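Side-chain contacts in acyl-CoA Binding Protein (Moniliophthora perniciosa, PDB 3FP5), which probably binds long-chain acyl-CoA esters and so serves fatty acid metabolism: residues Ala6-Ala11 with Gln40-Asp45; Glu13-Leu18 with Asp29-Phe34; Lys83-Leu88 with Ala101-Ala106. All blocks are in the same frame, centred on the assembly; numbering follows the deposited sequence. Where two conformers were deposited one is given.

Interaction 1: residues Ala6-Ala11 with Gln40-Asp45; sequences AKFDKA and QATVGD
Ala41 meets the ring of Phe8 where the C-terminal end of helix 28-42 packs on helix 5-17. This is part of the all-helical bundle of the acyl-CoA binding protein fold. Just before it, Gln40 turns to the chain that follows. Gln40 NE2 donates to Asp45 OD1 at 2.9 Å, nearly straight at 167°. The oxygen is met on its anti side but 28° out of the carboxylate plane; it lies in the plane of the Gln40 amide. NE2 also bonds Thr71 O, so two acceptors limit the rotation of the amide. Ala41 CB then sits over one face of the Phe8 ring in a CH-pi contact. Ala41 CB is 3.5 Å from Phe8 CZ, at the far end of the ring. Phe8 CG is anti to the backbone N (chi1 170°), which sends the ring across to helix 28-42. Tyr77 of helix 73-91 touches both residues. Thr42 comes next, at the exposed margin, its OG1 bonded back to Phe38 O. Thr42 CG2 lies at the edge of the Phe8 ring, near its plane, 3.9 Å from Phe8 CE2; the two side chains cross at about a right angle. Gly44 leaves helical angles with positive phi, and its O accepts from Trp65 NE1.

Interaction 2: residues Glu13-Leu18 with Asp29-Phe34; sequences EIVQSL and DEQLYF
Val15 CG2 lies over one face of the Phe34 ring, 3.8 Å above its plane and shifted toward the rim. This is a CH-pi contact, with CG2 13° off the ring normal as seen from the centroid. Val15 CG2 is 3.9 Å from both Phe34 CZ and Phe34 CE1. The two side chains cross obliquely. Val15 CG2 is anti to the carbonyl carbon, while CG1 is anti to the backbone N (chi1 167°). Val15 CG1 is turned toward Gln31 and comes no nearer than 4.5 Å to Gln31 OE1, a loose approach. The polar end of Gln31 is tied to the other helix through water 1. That water donates to Val15 O at 2.7 Å and accepts from Gln31 NE2 at 2.9 Å. The bridge joins the two helices beside the apolar contact. Near the end of helix 5-17, Ser17 OG turns back to Ile14 O at 2.7 Å. It comes in the carbonyl plane, on a lone pair, and Ser17 N uses the same oxygen. Tyr80 of helix 73-91 touches both Val15 and Phe34. A MES molecule, probably from the crystallisation liquor, lies about 4 Å from the Phe34 side chain; such molecules often mark pockets, so this may be the edge of one. The arrangement belongs to the packing of the first two helices in the acyl-CoA binding protein fold.

Interaction 3: residues Lys83-Leu88 with Ala101-Ala106; sequences KLLEIL and AEIEAA
Ile103 points from helix 94-105 into a group of three leucines on helix 73-91. Its CB is directed at that helix, and CG1 leaves it anti to the carbonyl carbon (chi1 -62°). CG1 is the stem that carries the terminal methyl forward, and Ile14 CD1 of helix 5-17 lies beside it. Ile103 CD1 makes the close contacts with the leucines. Ile103 CD1 is 3.6 Å from Leu84 CD2, with Leu84 CG a little farther off. The two helical segments run roughly antiparallel, at 150°, with the axes of the short segments 11.4 Å apart at closest approach. They form a helical hairpin that adds helix 94-105 to the side of the bundle. Ile14 also touches Leu84, so the methyl is buried between three helices. Ile103 CD1 next meets Leu85 CD2 at 3.8 Å. Here the two side chains slide past each other in opposite directions. Leu88 instead reaches toward Ile103 tip to tip, its CD1 3.9 Å from Ile103 CD1. On another side of helix 73-91, Lys83 NZ makes a salt bridge with Glu86 OE1 at 2.9 Å, meeting the oxygen on its syn side, 30° out of the carboxylate plane. Lys83 also has a cation-pi contact with Tyr33.

Interactions 1 and 2 join the same pair, helix 5-17 and helix 28-42, with centres 12 Å apart. Interaction 2 is nested along the chain inside the loop closed by interaction 1. Interaction 3 follows later and joins helix 73-91 to helix 94-105. Its centre is 14 Å from that of interaction 1 and 12 Å from that of interaction 2. Helix 73-91 links the sets: Leu84 packs on Ala11 of interaction 1, and Ile87 on Phe34 of interaction 2. Lys7 NZ also bonds the carbonyl oxygen of Ile103 and lies close to that of Glu104. The last helix is thus joined to the first as well as to its neighbour in sequence, which extends the bundle.

Interaction 1: residues Ala6-Ala11 with Gln40-Asp45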
loop_
_atom_site.group_PDB
_atom_site.type_symbol
_atom_site.label_atom_id
_atom_site.label_comp_id
_atom_site.label_asym_id
_atom_site.label_seq_id
_atom_site.Cartn_x
_atom_site.Cartn_y
_atom_site.Cartn_z
ATOM N N ALA A 6 1.213 13.682 -2.439
ATOM C CA ALA A 6 2.536 13.552 -3.059
ATOM C C ALA A 6 3.347 12.432 -2.414
ATOM O O ALA A 6 4.013 11.642 -3.108
ATOM C CB ALA A 6 3.295 14.873 -2.978
ATOM N N LYS A 7 3.316 12.363 -1.084
ATOM C CA LYS A 7 4.057 11.301 -0.409
ATOM C C LYS A 7 3.427 9.928 -0.689
ATOM O O LYS A 7 4.132 8.928 -0.883
ATOM C CB LYS A 7 4.172 11.568 1.090
ATOM C CG LYS A 7 5.208 12.648 1.425
ATOM C CD LYS A 7 5.391 12.769 2.920
ATOM C CE LYS A 7 6.194 14.013 3.278
ATOM N NZ LYS A 7 7.566 13.998 2.694
ATOM N N PHE A 8 2.098 9.875 -0.720
ATOM C CA PHE A 8 1.410 8.657 -1.145
ATOM C C PHE A 8 1.844 8.244 -2.552
ATOM O O PHE A 8 2.185 7.085 -2.785
ATOM C CB PHE A 8 -0.108 8.867 -1.098
ATOM C CG PHE A 8 -0.898 7.761 -1.745
ATOM C CD1 PHE A 8 -1.051 6.538 -1.104
ATOM C CD2 PHE A 8 -1.467 7.938 -3.005
ATOM C CE1 PHE A 8 -1.789 5.502 -1.699
ATOM C CE2 PHE A 8 -2.200 6.904 -3.622
ATOM C CZ PHE A 8 -2.367 5.689 -2.965
ATOM N N ASP A 9 1.848 9.187 -3.489
ATOM C CA ASP A 9 2.181 8.846 -4.873
ATOM C C ASP A 9 3.633 8.339 -4.974
ATOM O O ASP A 9 3.921 7.389 -5.705
ATOM C CB ASP A 9 1.938 10.041 -5.799
ATOM C CG ASP A 9 0.446 10.359 -5.980
ATOM O OD1 ASP A 9 -0.397 9.498 -5.680
ATOM O OD2 ASP A 9 0.129 11.464 -6.447
ATOM N N LYS A 10 4.538 8.942 -4.215
ATOM C CA LYS A 10 5.927 8.464 -4.206
ATOM C C LYS A 10 6.004 7.037 -3.640
ATOM O O LYS A 10 6.694 6.168 -4.194
ATOM C CB LYS A 10 6.820 9.427 -3.411
ATOM C CG LYS A 10 8.316 9.065 -3.380
ATOM C CD LYS A 10 8.918 8.848 -4.784
ATOM C CE LYS A 10 8.905 10.124 -5.610
ATOM N NZ LYS A 10 9.596 10.000 -6.927
ATOM N N ALA A 11 5.292 6.783 -2.549
ATOM C CA ALA A 11 5.239 5.448 -1.964
ATOM C C ALA A 11 4.731 4.407 -2.975
ATOM O O ALA A 11 5.281 3.307 -3.069
ATOM C CB ALA A 11 4.371 5.436 -0.698
ATOM N N GLN A 40 -8.536 2.430 -1.636
ATOM C CA GLN A 40 -9.269 3.369 -0.783
ATOM C C GLN A 40 -8.781 4.812 -0.983
ATOM O O GLN A 40 -9.555 5.773 -0.858
ATOM C CB GLN A 40 -9.151 2.949 0.682
ATOM C CG GLN A 40 -10.141 3.647 1.618
ATOM C CD GLN A 40 -11.601 3.251 1.372
ATOM O OE1 GLN A 40 -11.871 2.199 0.784
ATOM N NE2 GLN A 40 -12.534 4.085 1.811
ATOM N N ALA A 41 -7.494 4.962 -1.294
ATOM C CA ALA A 41 -6.897 6.291 -1.470
ATOM C C ALA A 41 -7.212 6.912 -2.825
ATOM O O ALA A 41 -7.162 8.131 -2.985
ATOM C CB ALA A 41 -5.370 6.227 -1.280
ATOM N N THR A 42 -7.506 6.068 -3.807
ATOM C CA THR A 42 -7.660 6.538 -5.170
ATOM C C THR A 42 -9.118 6.472 -5.616
ATOM O O THR A 42 -9.701 7.487 -5.989
ATOM C CB THR A 42 -6.743 5.749 -6.135
ATOM O OG1 THR A 42 -6.986 4.341 -5.994
ATOM C CG2 THR A 42 -5.270 6.048 -5.821
ATOM N N VAL A 43 -9.704 5.281 -5.547
ATOM C CA VAL A 43 -11.107 5.084 -5.919
ATOM C C VAL A 43 -12.066 5.475 -4.787
ATOM O O VAL A 43 -13.153 6.006 -5.026
ATOM C CB VAL A 43 -11.371 3.621 -6.331
ATOM C CG1 VAL A 43 -12.847 3.409 -6.660
ATOM C CG2 VAL A 43 -10.484 3.235 -7.530
ATOM N N GLY A 44 -11.655 5.201 -3.557
ATOM C CA GLY A 44 -12.505 5.411 -2.406
ATOM C C GLY A 44 -13.195 4.116 -2.033
ATOM O O GLY A 44 -12.653 3.033 -2.263
ATOM N N ASP A 45 -14.403 4.213 -1.478
ATOM C CA ASP A 45 -15.135 3.028 -1.031
ATOM C C ASP A 45 -15.328 2.011 -2.154
ATOM O O ASP A 45 -15.569 2.376 -3.309
ATOM C CB ASP A 45 -16.506 3.422 -0.463
ATOM C CG ASP A 45 -16.421 4.038 0.932
ATOM O OD1 ASP A 45 -15.412 3.833 1.630
ATOM O OD2 ASP A 45 -17.383 4.719 1.351
#

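Interaction 2: residues Glu13-Leu18 with Asp29-Phe34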
loop_
_atom_site.group_PDB
_atom_site.type_symbol
_atom_site.label_atom_id
_atom_site.label_comp_id
_atom_site.label_asym_id
_atom_site.label_seq_id
_atom_site.Cartn_x
_atom_site.Cartn_y
_atom_site.Cartn_z
ATOM N N GLU A 13 4.851 4.571 -6.279
ATOM C CA GLU A 13 5.900 4.377 -7.272
ATOM C C GLU A 13 6.948 3.398 -6.762
ATOM O O GLU A 13 7.406 2.523 -7.497
ATOM C CB GLU A 13 6.560 5.714 -7.612
ATOM C CG GLU A 13 7.677 5.587 -8.607
ATOM C CD GLU A 13 8.389 6.904 -8.854
ATOM O OE1 GLU A 13 8.025 7.917 -8.193
ATOM O OE2 GLU A 13 9.301 6.910 -9.712
ATOM N N ILE A 14 7.327 3.553 -5.496
ATOM C CA ILE A 14 8.327 2.674 -4.890
ATOM C C ILE A 14 7.803 1.236 -4.785
ATOM O O ILE A 14 8.473 0.293 -5.193
ATOM C CB ILE A 14 8.778 3.206 -3.510
ATOM C CG1 ILE A 14 9.627 4.470 -3.702
ATOM C CG2 ILE A 14 9.556 2.142 -2.744
ATOM C CD1 ILE A 14 9.817 5.271 -2.445
ATOM N N VAL A 15 6.601 1.078 -4.246
ATOM C CA VAL A 15 6.004 -0.239 -4.101
ATOM C C VAL A 15 5.905 -0.944 -5.455
ATOM O O VAL A 15 6.262 -2.123 -5.577
ATOM C CB VAL A 15 4.614 -0.153 -3.436
ATOM C CG1 VAL A 15 3.887 -1.475 -3.584
ATOM C CG2 VAL A 15 4.767 0.235 -1.962
ATOM N N GLN A 16 5.451 -0.217 -6.473
ATOM C CA GLN A 16 5.345 -0.790 -7.823
ATOM C C GLN A 16 6.700 -1.190 -8.388
ATOM O O GLN A 16 6.782 -2.044 -9.281
ATOM C CB GLN A 16 4.660 0.187 -8.778
ATOM C CG GLN A 16 3.181 0.360 -8.518
ATOM C CD GLN A 16 2.592 1.512 -9.302
ATOM O OE1 GLN A 16 3.320 2.379 -9.801
ATOM N NE2 GLN A 16 1.269 1.539 -9.409
ATOM N N SER A 17 7.753 -0.577 -7.859
ATOM C CA SER A 17 9.117 -0.733 -8.359
ATOM C C SER A 17 9.791 -1.998 -7.847
ATOM O O SER A 17 10.735 -2.502 -8.465
ATOM C CB SER A 17 9.960 0.490 -7.961
ATOM O OG SER A 17 10.684 0.279 -6.738
ATOM N N LEU A 18 9.308 -2.502 -6.715
ATOM C CA LEU A 18 9.928 -3.648 -6.048
ATOM C C LEU A 18 9.753 -4.947 -6.844
ATOM O O LEU A 18 8.639 -5.276 -7.262
ATOM C CB LEU A 18 9.345 -3.822 -4.638
ATOM C CG LEU A 18 9.387 -2.616 -3.691
ATOM C CD1 LEU A 18 8.640 -2.899 -2.384
ATOM C CD2 LEU A 18 10.824 -2.198 -3.410
ATOM N N ASP A 29 0.574 -10.729 3.124
ATOM C CA ASP A 29 -0.334 -9.907 3.930
ATOM C C ASP A 29 -0.078 -8.414 3.722
ATOM O O ASP A 29 -1.013 -7.612 3.686
ATOM C CB ASP A 29 -0.198 -10.240 5.416
ATOM C CG ASP A 29 -0.852 -11.561 5.787
ATOM O OD1 ASP A 29 -1.581 -12.130 4.948
ATOM O OD2 ASP A 29 -0.634 -12.027 6.928
ATOM N N GLU A 30 1.189 -8.044 3.598
ATOM C CA GLU A 30 1.542 -6.639 3.389
ATOM C C GLU A 30 1.088 -6.141 2.009
ATOM O O GLU A 30 0.715 -4.977 1.843
ATOM C CB GLU A 30 3.045 -6.415 3.623
ATOM C CG GLU A 30 3.423 -6.441 5.114
ATOM C CD GLU A 30 4.918 -6.553 5.380
ATOM O OE1 GLU A 30 5.667 -6.989 4.480
ATOM O OE2 GLU A 30 5.348 -6.200 6.506
ATOM N N GLN A 31 1.103 -7.022 1.016
ATOM C CA GLN A 31 0.652 -6.628 -0.311
ATOM C C GLN A 31 -0.863 -6.395 -0.318
ATOM O O GLN A 31 -1.354 -5.473 -0.965
ATOM C CB GLN A 31 1.050 -7.667 -1.357
ATOM C CG GLN A 31 2.550 -7.702 -1.642
ATOM C CD GLN A 31 3.032 -6.503 -2.454
ATOM O OE1 GLN A 31 2.264 -5.586 -2.757
ATOM N NE2 GLN A 31 4.311 -6.513 -2.817
ATOM N N LEU A 32 -1.597 -7.231 0.410
ATOM C CA LEU A 32 -3.032 -7.012 0.570
ATOM C C LEU A 32 -3.287 -5.684 1.293
ATOM O O LEU A 32 -4.229 -4.963 0.979
ATOM C CB LEU A 32 -3.667 -8.169 1.335
ATOM C CG LEU A 32 -3.919 -9.407 0.471
ATOM C CD1 LEU A 32 -4.323 -10.582 1.337
ATOM C CD2 LEU A 32 -4.975 -9.125 -0.596
ATOM N N TYR A 33 -2.427 -5.365 2.256
ATOM C CA TYR A 33 -2.555 -4.122 3.011
ATOM C C TYR A 33 -2.326 -2.925 2.087
ATOM O O TYR A 33 -3.089 -1.950 2.089
ATOM C CB TYR A 33 -1.554 -4.136 4.169
ATOM C CG TYR A 33 -1.700 -3.021 5.174
ATOM C CD1 TYR A 33 -2.264 -3.250 6.433
ATOM C CD2 TYR A 33 -1.249 -1.738 4.878
ATOM C CE1 TYR A 33 -2.368 -2.223 7.367
ATOM C CE2 TYR A 33 -1.358 -0.712 5.797
ATOM C CZ TYR A 33 -1.918 -0.956 7.039
ATOM O OH TYR A 33 -2.011 0.084 7.950
ATOM N N PHE A 34 -1.266 -2.997 1.287
ATOM C CA PHE A 34 -1.023 -1.967 0.284
ATOM C C PHE A 34 -2.194 -1.864 -0.692
ATOM O O PHE A 34 -2.607 -0.763 -1.059
ATOM C CB PHE A 34 0.256 -2.262 -0.507
ATOM C CG PHE A 34 1.533 -1.906 0.222
ATOM C CD1 PHE A 34 1.707 -0.649 0.792
ATOM C CD2 PHE A 34 2.578 -2.820 0.288
ATOM C CE1 PHE A 34 2.901 -0.325 1.447
ATOM C CE2 PHE A 34 3.775 -2.501 0.933
ATOM C CZ PHE A 34 3.929 -1.253 1.513
HETATM O O HOH W 1 5.573 -4.589 -4.588
#

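Interaction 3: residues Lys83-Leu88 with Ala101-Ala106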
loop_
_atom_site.group_PDB
_atom_site.type_symbol
_atom_site.label_atom_id
_atom_site.label_comp_id
_atom_site.label_asym_id
_atom_site.label_seq_id
_atom_site.Cartn_x
_atom_site.Cartn_y
_atom_site.Cartn_z
ATOM N N LYS A 83 3.033 1.992 6.161
ATOM C CA LYS A 83 3.346 0.579 5.975
ATOM C C LYS A 83 4.646 0.409 5.184
ATOM O O LYS A 83 5.477 -0.443 5.507
ATOM C CB LYS A 83 2.212 -0.156 5.260
ATOM C CG LYS A 83 2.507 -1.637 4.999
ATOM C CD LYS A 83 2.827 -2.360 6.295
ATOM C CE LYS A 83 1.583 -2.469 7.172
ATOM N NZ LYS A 83 1.856 -3.233 8.413
ATOM N N LEU A 84 4.819 1.214 4.143
ATOM C CA LEU A 84 6.051 1.144 3.364
ATOM C C LEU A 84 7.245 1.552 4.233
ATOM O O LEU A 84 8.303 0.903 4.209
ATOM C CB LEU A 84 5.958 2.038 2.123
ATOM C CG LEU A 84 7.241 2.093 1.289
ATOM C CD1 LEU A 84 7.665 0.677 0.840
ATOM C CD2 LEU A 84 7.054 3.011 0.091
ATOM N N LEU A 85 7.091 2.624 5.009
ATOM C CA LEU A 85 8.193 3.044 5.882
ATOM C C LEU A 85 8.563 1.951 6.883
ATOM O O LEU A 85 9.745 1.696 7.127
ATOM C CB LEU A 85 7.869 4.355 6.606
ATOM C CG LEU A 85 7.849 5.568 5.676
ATOM C CD1 LEU A 85 7.369 6.811 6.401
ATOM C CD2 LEU A 85 9.238 5.792 5.085
ATOM N N GLU A 86 7.549 1.303 7.448
ATOM C CA GLU A 86 7.752 0.191 8.368
ATOM C C GLU A 86 8.609 -0.871 7.692
ATOM O O GLU A 86 9.617 -1.317 8.237
ATOM C CB GLU A 86 6.399 -0.407 8.764
ATOM C CG GLU A 86 6.490 -1.673 9.581
ATOM C CD GLU A 86 5.128 -2.300 9.829
ATOM O OE1 GLU A 86 4.105 -1.705 9.415
ATOM O OE2 GLU A 86 5.083 -3.391 10.433
ATOM N N ILE A 87 8.207 -1.249 6.484
ATOM C CA ILE A 87 8.892 -2.296 5.735
ATOM C C ILE A 87 10.331 -1.908 5.387
ATOM O O ILE A 87 11.241 -2.735 5.479
ATOM C CB ILE A 87 8.110 -2.661 4.456
ATOM C CG1 ILE A 87 6.871 -3.469 4.820
ATOM C CG2 ILE A 87 8.990 -3.429 3.478
ATOM C CD1 ILE A 87 5.840 -3.563 3.689
ATOM N N LEU A 88 10.533 -0.652 4.992
ATOM C CA LEU A 88 11.858 -0.178 4.616
ATOM C C LEU A 88 12.753 -0.161 5.844
ATOM O O LEU A 88 13.924 -0.500 5.764
ATOM C CB LEU A 88 11.780 1.224 4.002
ATOM C CG LEU A 88 11.062 1.312 2.651
ATOM C CD1 LEU A 88 10.898 2.757 2.231
ATOM C CD2 LEU A 88 11.830 0.527 1.593
ATOM N N ALA A 101 14.478 8.169 2.474
ATOM C CA ALA A 101 14.864 9.550 2.204
ATOM C C ALA A 101 14.050 10.194 1.075
ATOM O O ALA A 101 13.710 11.381 1.149
ATOM C CB ALA A 101 16.357 9.638 1.922
ATOM N N GLU A 102 13.720 9.418 0.041
ATOM C CA GLU A 102 12.929 9.930 -1.083
ATOM C C GLU A 102 11.500 10.238 -0.664
ATOM O O GLU A 102 10.912 11.230 -1.098
ATOM C CB GLU A 102 12.866 8.916 -2.227
ATOM C CG GLU A 102 14.106 8.826 -3.047
ATOM C CD GLU A 102 14.424 10.121 -3.752
ATOM O OE1 GLU A 102 13.902 10.379 -4.872
ATOM O OE2 GLU A 102 15.213 10.873 -3.164
ATOM N N ILE A 103 10.936 9.372 0.170
ATOM C CA ILE A 103 9.603 9.619 0.717
ATOM C C ILE A 103 9.615 10.895 1.567
ATOM O O ILE A 103 8.735 11.747 1.426
ATOM C CB ILE A 103 9.089 8.411 1.518
ATOM C CG1 ILE A 103 8.962 7.182 0.602
ATOM C CG2 ILE A 103 7.731 8.729 2.151
ATOM C CD1 ILE A 103 8.790 5.869 1.344
ATOM N N GLU A 104 10.587 11.040 2.403
ATOM C CA GLU A 104 10.708 12.228 3.259
ATOM C C GLU A 104 10.770 13.526 2.467
ATOM O O GLU A 104 10.286 14.568 2.925
ATOM C CB GLU A 104 11.952 12.137 4.144
ATOM C CG GLU A 104 12.111 13.287 5.105
ATOM C CD GLU A 104 11.004 13.328 6.136
ATOM O OE1 GLU A 104 10.262 12.326 6.248
ATOM O OE2 GLU A 104 10.876 14.360 6.833
ATOM N N ALA A 105 11.428 13.489 1.330
ATOM C CA ALA A 105 11.648 14.685 0.530
ATOM C C ALA A 105 10.528 14.950 -0.476
ATOM O O ALA A 105 10.550 15.959 -1.175
ATOM C CB ALA A 105 12.994 14.582 -0.201
ATOM N N ALA A 106 9.556 14.044 -0.531
ATOM C CA ALA A 106 8.442 14.147 -1.475
ATOM C C ALA A 106 7.434 15.207 -1.037
ATOM O O ALA A 106 7.155 15.343 0.145
ATOM C CB ALA A 106 7.752 12.801 -1.621
#